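Protein piwi (Drosophila melanogaster, PDB 6KR6) binds piRNAs of 24 to 30 nucleotides and acts with them to repress transposable elements during meiosis. Local coordinates at residues A449-S454 against I482-R487; L505-V510 against Q534-K539; L570-L575 against P644-F649; L688-V693 against N744-S749. One frame throughout, in Å; residues are numbered along the deposited sequence.

Interaction 1: residues A449-S454 against I482-R487; sequences APQRNS and IIYDDR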
loop_
_atom_site.group_PDB
_atom_site.type_symbol
_atom_site.label_atom_id
_atom_site.label_comp_id
_atom_site.label_asym_id
_atom_site.label_seq_id
_atom_site.Cartn_x
_atom_site.Cartn_y
_atom_site.Cartn_z
ATOM N N ALA A 449 -28.169 -6.204 26.142
ATOM C CA ALA A 449 -28.842 -6.907 25.057
ATOM C C ALA A 449 -30.328 -6.592 25.129
ATOM O O ALA A 449 -30.834 -6.214 26.191
ATOM C CB ALA A 449 -28.602 -8.423 25.147
ATOM N N PRO A 450 -31.052 -6.725 24.020
ATOM C CA PRO A 450 -32.503 -6.520 24.060
ATOM C C PRO A 450 -33.233 -7.778 24.507
ATOM O O PRO A 450 -32.706 -8.891 24.465
ATOM C CB PRO A 450 -32.857 -6.153 22.614
ATOM C CG PRO A 450 -31.696 -6.613 21.773
ATOM C CD PRO A 450 -30.588 -7.089 22.671
ATOM N N GLN A 451 -34.481 -7.574 24.940
ATOM C CA GLN A 451 -35.265 -8.667 25.510
ATOM C C GLN A 451 -35.531 -9.769 24.492
ATOM O O GLN A 451 -35.678 -10.939 24.867
ATOM C CB GLN A 451 -36.582 -8.125 26.069
ATOM C CG GLN A 451 -37.451 -9.168 26.754
ATOM C CD GLN A 451 -38.715 -8.578 27.346
ATOM O OE1 GLN A 451 -38.850 -7.361 27.462
ATOM N NE2 GLN A 451 -39.650 -9.443 27.724
ATOM N N ARG A 452 -35.576 -9.426 23.203
ATOM C CA ARG A 452 -35.933 -10.411 22.189
ATOM C C ARG A 452 -34.870 -11.494 22.031
ATOM O O ARG A 452 -35.199 -12.626 21.660
ATOM C CB ARG A 452 -36.175 -9.714 20.851
ATOM N N ASN A 453 -33.605 -11.179 22.315
ATOM C CA ASN A 453 -32.487 -12.051 21.974
ATOM C C ASN A 453 -31.834 -12.688 23.200
ATOM O O ASN A 453 -30.638 -12.998 23.185
ATOM C CB ASN A 453 -31.455 -11.275 21.160
ATOM C CG ASN A 453 -32.066 -10.590 19.953
ATOM O OD1 ASN A 453 -33.028 -11.084 19.365
ATOM N ND2 ASN A 453 -31.511 -9.442 19.581
ATOM N N SER A 454 -32.615 -12.908 24.262
ATOM C CA SER A 454 -32.065 -13.500 25.479
ATOM C C SER A 454 -31.593 -14.931 25.253
ATOM O O SER A 454 -30.609 -15.359 25.864
ATOM C CB SER A 454 -33.106 -13.457 26.597
ATOM O OG SER A 454 -33.498 -12.125 26.882
ATOM N N ILE A 482 -30.844 -5.710 30.193
ATOM C CA ILE A 482 -31.823 -6.028 29.164
ATOM C C ILE A 482 -32.602 -4.764 28.836
ATOM O O ILE A 482 -33.291 -4.202 29.698
ATOM C CB ILE A 482 -32.761 -7.158 29.611
ATOM C CG1 ILE A 482 -31.957 -8.422 29.915
ATOM C CG2 ILE A 482 -33.806 -7.432 28.547
ATOM C CD1 ILE A 482 -31.025 -8.843 28.799
ATOM N N ILE A 483 -32.485 -4.316 27.595
ATOM C CA ILE A 483 -33.238 -3.185 27.102
ATOM C C ILE A 483 -34.433 -3.699 26.307
ATOM O O ILE A 483 -34.574 -4.892 26.054
ATOM C CB ILE A 483 -32.360 -2.233 26.255
ATOM C CG1 ILE A 483 -31.714 -2.992 25.095
ATOM C CG2 ILE A 483 -31.297 -1.579 27.123
ATOM C CD1 ILE A 483 -30.802 -2.139 24.238
ATOM N N TYR A 484 -35.311 -2.780 25.908
ATOM C CA TYR A 484 -36.536 -3.122 25.195
ATOM C C TYR A 484 -36.378 -2.963 23.686
ATOM O O TYR A 484 -36.568 -3.923 22.934
ATOM C CB TYR A 484 -37.692 -2.260 25.719
ATOM C CG TYR A 484 -37.873 -2.355 27.216
ATOM C CD1 TYR A 484 -37.766 -3.577 27.868
ATOM C CD2 TYR A 484 -38.127 -1.223 27.981
ATOM C CE1 TYR A 484 -37.922 -3.673 29.237
ATOM C CE2 TYR A 484 -38.283 -1.309 29.353
ATOM C CZ TYR A 484 -38.180 -2.537 29.975
ATOM O OH TYR A 484 -38.335 -2.629 31.339
ATOM N N ASP A 485 -36.027 -1.765 23.231
ATOM C CA ASP A 485 -35.820 -1.515 21.813
ATOM C C ASP A 485 -34.358 -1.735 21.442
ATOM O O ASP A 485 -33.459 -1.604 22.276
ATOM C CB ASP A 485 -36.241 -0.092 21.444
ATOM N N ASP A 486 -34.130 -2.077 20.175
ATOM C CA ASP A 486 -32.785 -2.224 19.639
ATOM C C ASP A 486 -32.216 -0.906 19.126
ATOM O O ASP A 486 -31.232 -0.912 18.378
ATOM C CB ASP A 486 -32.769 -3.278 18.528
ATOM C CG ASP A 486 -33.736 -2.960 17.402
ATOM O OD1 ASP A 486 -34.494 -1.974 17.519
ATOM O OD2 ASP A 486 -33.736 -3.699 16.395
ATOM N N ARG A 487 -32.815 0.217 19.515
ATOM C CA ARG A 487 -32.382 1.527 19.058
ATOM C C ARG A 487 -30.995 1.856 19.612
ATOM O O ARG A 487 -30.478 1.196 20.517
ATOM C CB ARG A 487 -33.394 2.591 19.478
ATOM C CG ARG A 487 -34.816 2.307 19.013
ATOM C CD ARG A 487 -35.142 3.066 17.740
ATOM N NE ARG A 487 -35.382 4.481 18.004
ATOM C CZ ARG A 487 -35.530 5.405 17.061
ATOM N NH1 ARG A 487 -35.454 5.068 15.782
ATOM N NH2 ARG A 487 -35.746 6.669 17.398
#

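Interaction 2: residues L505-V510 against Q534-K539; sequences LILCLV and QVVTLK. With nucleotides of chain B.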
loop_
_atom_site.group_PDB
_atom_site.type_symbol
_atom_site.label_atom_id
_atom_site.label_comp_id
_atom_site.label_asym_id
_atom_site.label_seq_id
_atom_site.Cartn_x
_atom_site.Cartn_y
_atom_site.Cartn_z
ATOM N N LEU A 505 -15.310 -4.462 31.601
ATOM C CA LEU A 505 -15.610 -4.685 30.195
ATOM C C LEU A 505 -17.119 -4.653 30.008
ATOM O O LEU A 505 -17.884 -4.859 30.953
ATOM C CB LEU A 505 -15.021 -6.015 29.712
ATOM C CG LEU A 505 -15.031 -6.318 28.214
ATOM C CD1 LEU A 505 -13.704 -6.924 27.801
ATOM C CD2 LEU A 505 -16.180 -7.249 27.870
ATOM N N ILE A 506 -17.539 -4.376 28.773
ATOM C CA ILE A 506 -18.953 -4.315 28.415
ATOM C C ILE A 506 -19.136 -5.009 27.072
ATOM O O ILE A 506 -18.605 -4.549 26.056
ATOM C CB ILE A 506 -19.475 -2.870 28.346
ATOM C CG1 ILE A 506 -19.483 -2.236 29.739
ATOM C CG2 ILE A 506 -20.864 -2.832 27.736
ATOM C CD1 ILE A 506 -19.940 -0.795 29.751
ATOM N N LEU A 507 -19.880 -6.110 27.063
ATOM C CA LEU A 507 -20.209 -6.822 25.836
ATOM C C LEU A 507 -21.620 -6.444 25.407
ATOM O O LEU A 507 -22.546 -6.456 26.225
ATOM C CB LEU A 507 -20.091 -8.335 26.030
ATOM C CG LEU A 507 -19.992 -9.203 24.772
ATOM C CD1 LEU A 507 -19.242 -10.483 25.091
ATOM C CD2 LEU A 507 -21.365 -9.527 24.200
ATOM N N CYS A 508 -21.782 -6.115 24.129
ATOM C CA CYS A 508 -23.058 -5.663 23.585
ATOM C C CYS A 508 -23.463 -6.568 22.430
ATOM O O CYS A 508 -22.747 -6.659 21.427
ATOM C CB CYS A 508 -22.974 -4.208 23.122
ATOM S SG CYS A 508 -22.758 -3.016 24.461
ATOM N N LEU A 509 -24.609 -7.228 22.573
ATOM C CA LEU A 509 -25.162 -8.072 21.522
ATOM C C LEU A 509 -26.014 -7.206 20.601
ATOM O O LEU A 509 -26.947 -6.537 21.060
ATOM C CB LEU A 509 -25.986 -9.209 22.124
ATOM C CG LEU A 509 -26.276 -10.416 21.228
ATOM C CD1 LEU A 509 -24.976 -11.064 20.780
ATOM C CD2 LEU A 509 -27.160 -11.424 21.948
ATOM N N VAL A 510 -25.695 -7.215 19.311
ATOM C CA VAL A 510 -26.370 -6.346 18.350
ATOM C C VAL A 510 -27.206 -7.193 17.399
ATOM O O VAL A 510 -26.926 -8.388 17.226
ATOM C CB VAL A 510 -25.363 -5.480 17.577
ATOM C CG1 VAL A 510 -24.463 -4.728 18.542
ATOM C CG2 VAL A 510 -24.543 -6.336 16.625
ATOM N N GLN A 534 -16.948 -4.920 23.842
ATOM C CA GLN A 534 -16.946 -6.008 22.873
ATOM C C GLN A 534 -18.309 -6.076 22.202
ATOM O O GLN A 534 -19.340 -6.039 22.879
ATOM C CB GLN A 534 -16.618 -7.346 23.540
ATOM C CG GLN A 534 -16.706 -8.532 22.599
ATOM C CD GLN A 534 -15.797 -8.382 21.397
ATOM O OE1 GLN A 534 -14.596 -8.149 21.537
ATOM N NE2 GLN A 534 -16.367 -8.510 20.205
ATOM N N VAL A 535 -18.313 -6.176 20.875
ATOM C CA VAL A 535 -19.536 -6.222 20.086
ATOM C C VAL A 535 -19.617 -7.576 19.396
ATOM O O VAL A 535 -18.622 -8.063 18.849
ATOM C CB VAL A 535 -19.586 -5.074 19.057
ATOM C CG1 VAL A 535 -20.830 -5.181 18.192
ATOM C CG2 VAL A 535 -19.540 -3.729 19.763
ATOM N N VAL A 536 -20.801 -8.186 19.431
ATOM C CA VAL A 536 -21.045 -9.486 18.814
ATOM C C VAL A 536 -22.280 -9.366 17.932
ATOM O O VAL A 536 -23.369 -9.046 18.424
ATOM C CB VAL A 536 -21.236 -10.595 19.861
ATOM C CG1 VAL A 536 -21.595 -11.907 19.182
ATOM C CG2 VAL A 536 -19.982 -10.753 20.708
ATOM N N THR A 537 -22.112 -9.622 16.635
ATOM C CA THR A 537 -23.242 -9.607 15.715
ATOM C C THR A 537 -24.164 -10.784 16.005
ATOM O O THR A 537 -23.712 -11.863 16.395
ATOM C CB THR A 537 -22.753 -9.659 14.266
ATOM O OG1 THR A 537 -21.728 -8.677 14.073
ATOM C CG2 THR A 537 -23.892 -9.380 13.296
ATOM N N LEU A 538 -25.470 -10.566 15.823
ATOM C CA LEU A 538 -26.447 -11.602 16.146
ATOM C C LEU A 538 -26.211 -12.867 15.331
ATOM O O LEU A 538 -26.395 -13.981 15.837
ATOM C CB LEU A 538 -27.865 -11.080 15.919
ATOM C CG LEU A 538 -28.993 -12.033 16.315
ATOM C CD1 LEU A 538 -28.910 -12.357 17.798
ATOM C CD2 LEU A 538 -30.344 -11.436 15.961
ATOM N N LYS A 539 -25.799 -12.717 14.068
ATOM C CA LYS A 539 -25.503 -13.876 13.232
ATOM C C LYS A 539 -24.401 -14.748 13.819
ATOM O O LYS A 539 -24.340 -15.943 13.512
ATOM C CB LYS A 539 -25.108 -13.419 11.827
ATOM O OP3 U B 1 -14.767 -6.650 18.906
ATOM P P U B 1 -15.257 -5.349 18.404
ATOM O OP1 U B 1 -15.571 -4.494 19.575
ATOM O OP2 U B 1 -14.270 -4.862 17.412
ATOM O "O5'" U B 1 -16.627 -5.599 17.631
ATOM C "C5'" U B 1 -16.650 -6.272 16.376
ATOM C "C4'" U B 1 -18.043 -6.720 16.013
ATOM O "O4'" U B 1 -18.806 -5.580 15.530
ATOM C "C3'" U B 1 -18.127 -7.786 14.920
ATOM O "O3'" U B 1 -19.188 -8.691 15.221
ATOM C "C2'" U B 1 -18.482 -6.977 13.675
ATOM O "O2'" U B 1 -19.158 -7.708 12.674
ATOM C "C1'" U B 1 -19.362 -5.878 14.264
ATOM N N1 U B 1 -19.390 -4.647 13.460
ATOM C C2 U B 1 -20.595 -3.982 13.347
ATOM O O2 U B 1 -21.612 -4.362 13.900
ATOM N N3 U B 1 -20.563 -2.845 12.575
ATOM C C4 U B 1 -19.474 -2.322 11.909
ATOM O O4 U B 1 -19.606 -1.287 11.252
ATOM C C5 U B 1 -18.267 -3.073 12.067
ATOM C C6 U B 1 -18.267 -4.184 12.815
ATOM P P A B 2 -19.062 -10.241 14.823
ATOM O OP1 A B 2 -18.900 -10.303 13.347
ATOM O OP2 A B 2 -20.158 -10.993 15.486
ATOM O "O5'" A B 2 -17.685 -10.708 15.471
ATOM C "C5'" A B 2 -17.426 -10.577 16.862
ATOM C "C4'" A B 2 -16.149 -11.290 17.222
ATOM O "O4'" A B 2 -16.395 -12.718 17.197
ATOM C "C3'" A B 2 -14.998 -11.073 16.244
ATOM O "O3'" A B 2 -14.221 -9.933 16.572
ATOM C "C2'" A B 2 -14.213 -12.376 16.324
ATOM O "O2'" A B 2 -13.336 -12.363 17.438
ATOM C "C1'" A B 2 -15.319 -13.394 16.596
ATOM N N9 A B 2 -15.828 -14.052 15.378
ATOM C C8 A B 2 -17.095 -13.928 14.862
ATOM N N7 A B 2 -17.300 -14.640 13.783
ATOM C C5 A B 2 -16.091 -15.287 13.580
ATOM C C6 A B 2 -15.661 -16.192 12.594
ATOM N N6 A B 2 -16.433 -16.615 11.591
ATOM N N1 A B 2 -14.394 -16.652 12.675
ATOM C C2 A B 2 -13.620 -16.228 13.682
ATOM N N3 A B 2 -13.910 -15.381 14.668
ATOM C C4 A B 2 -15.175 -14.941 14.559
#

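Interaction 3: residues L570-L575 against P644-F649; sequences LPLSGL and PSRIVF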
loop_
_atom_site.group_PDB
_atom_site.type_symbol
_atom_site.label_atom_id
_atom_site.label_comp_id
_atom_site.label_asym_id
_atom_site.label_seq_id
_atom_site.Cartn_x
_atom_site.Cartn_y
_atom_site.Cartn_z
ATOM N N LEU A 570 12.279 -14.276 22.216
ATOM C CA LEU A 570 12.920 -13.011 21.854
ATOM C C LEU A 570 14.292 -12.904 22.503
ATOM O O LEU A 570 14.391 -12.603 23.705
ATOM C CB LEU A 570 12.041 -11.833 22.269
ATOM C CG LEU A 570 12.575 -10.425 22.006
ATOM C CD1 LEU A 570 12.775 -10.194 20.517
ATOM C CD2 LEU A 570 11.637 -9.382 22.594
ATOM N N PRO A 571 15.380 -13.132 21.758
ATOM C CA PRO A 571 16.733 -13.057 22.338
ATOM C C PRO A 571 17.339 -11.656 22.249
ATOM O O PRO A 571 18.405 -11.446 21.661
ATOM C CB PRO A 571 17.502 -14.078 21.492
ATOM C CG PRO A 571 16.865 -13.966 20.142
ATOM C CD PRO A 571 15.401 -13.658 20.381
ATOM N N LEU A 572 16.655 -10.683 22.846
ATOM C CA LEU A 572 17.142 -9.309 22.880
ATOM C C LEU A 572 16.675 -8.643 24.167
ATOM O O LEU A 572 15.553 -8.876 24.623
ATOM C CB LEU A 572 16.667 -8.509 21.662
ATOM C CG LEU A 572 17.571 -8.559 20.429
ATOM C CD1 LEU A 572 17.008 -7.685 19.319
ATOM C CD2 LEU A 572 18.986 -8.130 20.788
ATOM N N SER A 573 17.543 -7.814 24.742
ATOM C CA SER A 573 17.292 -7.159 26.018
ATOM C C SER A 573 17.069 -5.668 25.802
ATOM O O SER A 573 17.809 -5.030 25.042
ATOM C CB SER A 573 18.460 -7.379 26.986
ATOM O OG SER A 573 18.725 -8.759 27.171
ATOM N N GLY A 574 16.063 -5.120 26.474
ATOM C CA GLY A 574 15.774 -3.699 26.379
ATOM C C GLY A 574 15.377 -3.221 24.998
ATOM O O GLY A 574 15.800 -2.136 24.579
ATOM N N LEU A 575 14.571 -3.999 24.284
ATOM C CA LEU A 575 14.128 -3.646 22.941
ATOM C C LEU A 575 12.694 -3.142 22.986
ATOM O O LEU A 575 11.818 -3.789 23.571
ATOM C CB LEU A 575 14.236 -4.847 22.000
ATOM C CG LEU A 575 13.388 -4.817 20.725
ATOM C CD1 LEU A 575 13.756 -3.644 19.826
ATOM C CD2 LEU A 575 13.517 -6.129 19.966
ATOM N N PRO A 644 14.659 2.369 26.902
ATOM C CA PRO A 644 15.050 1.180 26.137
ATOM C C PRO A 644 16.421 1.340 25.500
ATOM O O PRO A 644 16.830 2.437 25.111
ATOM C CB PRO A 644 13.951 1.063 25.074
ATOM C CG PRO A 644 13.450 2.449 24.905
ATOM C CD PRO A 644 13.563 3.109 26.247
ATOM N N SER A 645 17.135 0.216 25.393
ATOM C CA SER A 645 18.478 0.232 24.821
ATOM C C SER A 645 18.442 0.174 23.298
ATOM O O SER A 645 19.270 0.806 22.631
ATOM C CB SER A 645 19.300 -0.932 25.377
ATOM O OG SER A 645 19.359 -0.889 26.793
ATOM N N ARG A 646 17.501 -0.583 22.735
ATOM C CA ARG A 646 17.340 -0.707 21.293
ATOM C C ARG A 646 15.904 -0.369 20.916
ATOM O O ARG A 646 14.972 -0.613 21.687
ATOM C CB ARG A 646 17.683 -2.125 20.807
ATOM C CG ARG A 646 18.801 -2.807 21.584
ATOM C CD ARG A 646 18.900 -4.282 21.224
ATOM N NE ARG A 646 19.619 -5.051 22.237
ATOM C CZ ARG A 646 20.909 -5.360 22.169
ATOM N NH1 ARG A 646 21.633 -4.969 21.130
ATOM N NH2 ARG A 646 21.475 -6.064 23.141
ATOM N N ILE A 647 15.732 0.198 19.723
ATOM C CA ILE A 647 14.419 0.571 19.208
ATOM C C ILE A 647 14.331 0.145 17.750
ATOM O O ILE A 647 15.200 0.496 16.944
ATOM C CB ILE A 647 14.153 2.085 19.341
ATOM C CG1 ILE A 647 14.155 2.511 20.811
ATOM C CG2 ILE A 647 12.825 2.452 18.701
ATOM C CD1 ILE A 647 13.703 3.941 21.029
ATOM N N VAL A 648 13.281 -0.601 17.413
ATOM C CA VAL A 648 12.986 -0.996 16.040
ATOM C C VAL A 648 11.675 -0.327 15.648
ATOM O O VAL A 648 10.608 -0.668 16.175
ATOM C CB VAL A 648 12.905 -2.520 15.882
ATOM C CG1 VAL A 648 12.526 -2.883 14.455
ATOM C CG2 VAL A 648 14.230 -3.161 16.259
ATOM N N PHE A 649 11.756 0.626 14.726
ATOM C CA PHE A 649 10.619 1.429 14.296
ATOM C C PHE A 649 10.134 0.908 12.949
ATOM O O PHE A 649 10.894 0.904 11.976
ATOM C CB PHE A 649 11.026 2.900 14.192
ATOM C CG PHE A 649 9.874 3.855 14.039
ATOM C CD1 PHE A 649 9.229 4.001 12.825
ATOM C CD2 PHE A 649 9.461 4.637 15.105
ATOM C CE1 PHE A 649 8.178 4.888 12.682
ATOM C CE2 PHE A 649 8.412 5.529 14.965
ATOM C CZ PHE A 649 7.771 5.653 13.753
#

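Interaction 4: residues L688-V693 against N744-S749; sequences LAYIVV and NVLYSS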
loop_
_atom_site.group_PDB
_atom_site.type_symbol
_atom_site.label_atom_id
_atom_site.label_comp_id
_atom_site.label_asym_id
_atom_site.label_seq_id
_atom_site.Cartn_x
_atom_site.Cartn_y
_atom_site.Cartn_z
ATOM N N LEU A 688 19.144 2.371 16.941
ATOM C CA LEU A 688 17.891 2.631 16.245
ATOM C C LEU A 688 17.882 1.938 14.893
ATOM O O LEU A 688 18.858 2.022 14.140
ATOM C CB LEU A 688 17.670 4.136 16.061
ATOM C CG LEU A 688 16.533 4.537 15.120
ATOM C CD1 LEU A 688 15.181 4.127 15.689
ATOM C CD2 LEU A 688 16.570 6.029 14.827
ATOM N N ALA A 689 16.778 1.257 14.591
ATOM C CA ALA A 689 16.510 0.707 13.268
ATOM C C ALA A 689 15.204 1.307 12.770
ATOM O O ALA A 689 14.168 1.175 13.430
ATOM C CB ALA A 689 16.425 -0.819 13.300
ATOM N N TYR A 690 15.256 1.973 11.621
ATOM C CA TYR A 690 14.088 2.601 11.013
ATOM C C TYR A 690 13.786 1.861 9.717
ATOM O O TYR A 690 14.563 1.935 8.759
ATOM C CB TYR A 690 14.337 4.087 10.759
ATOM C CG TYR A 690 13.106 4.851 10.332
ATOM C CD1 TYR A 690 12.741 4.925 8.995
ATOM C CD2 TYR A 690 12.308 5.501 11.266
ATOM C CE1 TYR A 690 11.617 5.624 8.599
ATOM C CE2 TYR A 690 11.180 6.203 10.879
ATOM C CZ TYR A 690 10.839 6.261 9.544
ATOM O OH TYR A 690 9.719 6.957 9.147
ATOM N N ILE A 691 12.661 1.151 9.689
ATOM C CA ILE A 691 12.289 0.298 8.567
ATOM C C ILE A 691 10.948 0.765 8.022
ATOM O O ILE A 691 9.996 0.962 8.786
ATOM C CB ILE A 691 12.223 -1.181 8.982
ATOM C CG1 ILE A 691 13.507 -1.586 9.703
ATOM C CG2 ILE A 691 11.996 -2.067 7.771
ATOM C CD1 ILE A 691 13.462 -2.983 10.257
ATOM N N VAL A 692 10.873 0.933 6.706
ATOM C CA VAL A 692 9.639 1.304 6.026
ATOM C C VAL A 692 9.006 0.033 5.478
ATOM O O VAL A 692 9.630 -0.694 4.694
ATOM C CB VAL A 692 9.897 2.323 4.906
ATOM C CG1 VAL A 692 8.586 2.731 4.259
ATOM C CG2 VAL A 692 10.629 3.538 5.456
ATOM N N VAL A 693 7.769 -0.235 5.886
ATOM C CA VAL A 693 7.065 -1.464 5.537
ATOM C C VAL A 693 6.095 -1.159 4.403
ATOM O O VAL A 693 5.188 -0.332 4.557
ATOM C CB VAL A 693 6.333 -2.049 6.753
ATOM C CG1 VAL A 693 5.378 -3.145 6.319
ATOM C CG2 VAL A 693 7.335 -2.578 7.766
ATOM N N ASN A 744 12.245 -1.972 4.155
ATOM C CA ASN A 744 13.305 -1.085 3.684
ATOM C C ASN A 744 13.942 -0.401 4.887
ATOM O O ASN A 744 13.328 0.473 5.508
ATOM C CB ASN A 744 12.748 -0.061 2.698
ATOM C CG ASN A 744 13.833 0.711 1.976
ATOM O OD1 ASN A 744 13.542 1.607 1.188
ATOM N ND2 ASN A 744 15.088 0.360 2.229
ATOM N N VAL A 745 15.180 -0.779 5.194
ATOM C CA VAL A 745 15.894 -0.268 6.360
ATOM C C VAL A 745 16.607 1.014 5.939
ATOM O O VAL A 745 17.692 0.976 5.358
ATOM C CB VAL A 745 16.873 -1.300 6.918
ATOM C CG1 VAL A 745 17.547 -0.768 8.169
ATOM C CG2 VAL A 745 16.155 -2.611 7.201
ATOM N N LEU A 746 15.992 2.159 6.238
ATOM C CA LEU A 746 16.615 3.437 5.904
ATOM C C LEU A 746 17.829 3.703 6.784
ATOM O O LEU A 746 18.913 4.023 6.283
ATOM C CB LEU A 746 15.595 4.567 6.030
ATOM C CG LEU A 746 14.425 4.495 5.049
ATOM C CD1 LEU A 746 13.626 5.783 5.080
ATOM C CD2 LEU A 746 14.929 4.203 3.645
ATOM N N TYR A 747 17.670 3.575 8.100
ATOM C CA TYR A 747 18.768 3.763 9.037
ATOM C C TYR A 747 18.878 2.557 9.956
ATOM O O TYR A 747 17.865 1.972 10.352
ATOM C CB TYR A 747 18.585 5.032 9.876
ATOM C CG TYR A 747 19.721 5.267 10.843
ATOM C CD1 TYR A 747 20.925 5.801 10.407
ATOM C CD2 TYR A 747 19.595 4.944 12.188
ATOM C CE1 TYR A 747 21.972 6.012 11.282
ATOM C CE2 TYR A 747 20.636 5.152 13.072
ATOM C CZ TYR A 747 21.822 5.686 12.614
ATOM O OH TYR A 747 22.861 5.896 13.490
ATOM N N SER A 748 20.112 2.198 10.305
ATOM C CA SER A 748 20.356 1.076 11.207
ATOM C C SER A 748 21.636 1.324 11.987
ATOM O O SER A 748 22.720 1.402 11.398
ATOM C CB SER A 748 20.446 -0.241 10.434
ATOM O OG SER A 748 20.853 -1.301 11.285
ATOM N N SER A 749 21.507 1.448 13.309
ATOM C CA SER A 749 22.638 1.476 14.230
ATOM C C SER A 749 22.520 0.351 15.254
ATOM O O SER A 749 22.969 0.485 16.393
ATOM C CB SER A 749 22.743 2.831 14.929
ATOM O OG SER A 749 21.584 3.104 15.699
#

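Interaction 1: residues A449-S454 against I482-R487
Ala449 pairs with Ile482 and Pro450 with Ile483 in parallel register, joining the ends of strands 446-450 and 479-483, the latter an outermost strand of a four-stranded parallel sheet within this chain. Ile483 is held through both its N-H and its C=O: its N gives a hydrogen bond to Ala449 O at 2.9 Å, and its O accepts one from Gln451 N, also at 2.9 Å but bent to 131° at the hydrogen. CA-H groups of Ile482 and Pro450 approach the same two carbonyls. On one face Ala449 CB lies 4.4 Å from Ile482 CD1. On the other, Pro450 CB lies 4.2 Å from Ile483 CG1, with Tyr491 of helix 488-499 covering both residues. Ile482 CG2 stands anti to the backbone N and meets Gln451 CA at 3.6 Å. Beyond the strands the extended Gln451 chain carries OE1 to within 4.0 Å of Tyr484 CD1, amide and ring planes 60° apart. Strand 446-450 then runs through a 3-10 turn into helix 454-471, the crossover of this beta-alpha-beta unit. Backbone bonds thus set the register, apolar contacts line both faces, and the Gln451-Tyr484 approach lies at the exposed margin.

Interaction 2: residues L505-V510 against Q534-K539
Gln534 and Leu507 lie side by side in a parallel pairing within the Rossmann-like MID domain, where strands 506-510 and 533-537 flank helix 515-528 as a beta-alpha-beta unit. Four backbone bonds make the ladder, the straightest from Val510 N to Val536 O at 176°. Gln534 CB packs on Leu507 CG at 4.0 Å, and CG, anti to the backbone N, reaches that same atom and Leu507 CD1. The chain then bends at chi2 (57°), and the terminal amide turns to the RNA: CD comes close to OP3 of the 5' phosphate of U1 of chain B, OE1 lies 3.0 Å from OP3, and NE2 gives weak hydrogen bonds to OP3 at 2.8 Å and to Val535 O. An alanine here would probably deprive OP3 of its amide donor and leave a gap beside Leu507 CD1, where CG had packed. Gln556 touches the Gln534 side chain and, with Leu810, binds a zinc ion, so the strand end belongs to the pocket for the guide 5' end. Val535 CG1 touches Val510 CG1 at 3.7 Å, crossing it at about a right angle, and also meets the U1 sugar at O4'. Across the other face Val536 CG1 packs on Leu509 CD1. Thr537 grips the next linkage: its N bonds OP2 of A2 of chain B at 2.6 Å, and its OG1 donates to U1 O3' at 2.8 Å.

Interaction 3: residues L570-L575 against P644-F649
Arg646 is brought against Leu572 and Ser573 by its torsions: CG stands beside the backbone N and roughly anti to the carbonyl carbon (chi1 -34°), and the chain runs extended from CG to NE (chi3 -161°). The contact is in the PIWI domain, an RNase H-like fold, where the loop 570-574 enters strand 575-584 and Leu575 pairs in parallel with Arg646 of strand 646-652. Leu572 CD2 sits over one face of the guanidinium, 3.4 Å above its plane and displaced toward the rim, at 3.5 Å from Arg646 NE. The two side chains cross at about a right angle. At the guanidinium edge, near its plane, Ser573 O accepts a weak hydrogen bond from Arg646 NE at 3.3 Å. An alanine in place of Arg646 would probably deprive Ser573 O of this N-H and take the guanidinium away from Leu572 CD2. Gly574 O takes two backbone donors: Arg646 N at 3.0 Å, with a nearly straight 175° at the hydrogen, and Ser645 N in a weaker, bent bond. Gly574 has a positive phi, which favours glycine. Outside the segments, Leu760 of helix 754-764 touches both Leu572 and Val648. Deeper along the strand, Leu575 CD1 meets Val648 CG2 at 3.6 Å.

Interaction 4: residues L688-V693 against N744-S749
Leu688 N gives a straight 2.8 Å hydrogen bond to Ser749 OG, and Leu688 O accepts the N-H of Ser749, likewise at 2.8 Å, so the serine grips both polar ends of the leucine backbone. The hydroxyl gets there because Ser749 OG lies between its own N and carbonyl carbon (chi1 61°). From here the strands run antiparallel: Tyr690 N bonds Tyr747 O, while Val692 and Asn744 exchange N-H and C=O in a hydrogen-bonded pair. Between them Leu746 and Tyr747 both face Tyr690, a classic beta bulge. Its bond from Leu746 N to Tyr690 O is 2.9 Å but bent to 131°. The extra residue is put to use: Leu746 CD1 packs obliquely against Val692 CG2 at 3.8 Å and on Tyr690 CE1 at 4.1 Å, its chain lying alongside the tyrosine. On the other face Ile691 CG1 meets Val745 CG2 at 3.8 Å. Tyr747 CD2 reaches Leu688 CD2, the two side chains crossing at about a right angle. Tyr690 OH bonds Glu666, and the Val692 side chain is about 7 Å from that of Asp652, a probable catalytic residue. The chemistry implies a strand pair held mainly by backbone hydrogen bonds, in which the bulge shifts the register by one and brings Leu746 beside Tyr690 and Val692.

Overall arrangement
Interactions 1 and 2 belong to one parallel sheet, whose strands 446-450 and 506-510 are neighbours: Ala449 CB and Leu509 CB touch at 4.1 Å, and the contact centres lie 12 Å apart. Interactions 3 and 4 share the RNase H-like part in the same way, through strands 646-652 and 687-695, where the rings of Phe649 and Tyr690 meet, planes about 15° apart; the contact centres are 14 Å apart. The two pairs do not touch; interactions 2 and 3 are about 37 Å apart between centres. Interactions 2 and 4 are buried, whereas 1 and 3 lie partly at the surface, with polar groups at their margins. Only interaction 2 meets RNA directly; interaction 4 sits near the probable catalytic aspartates.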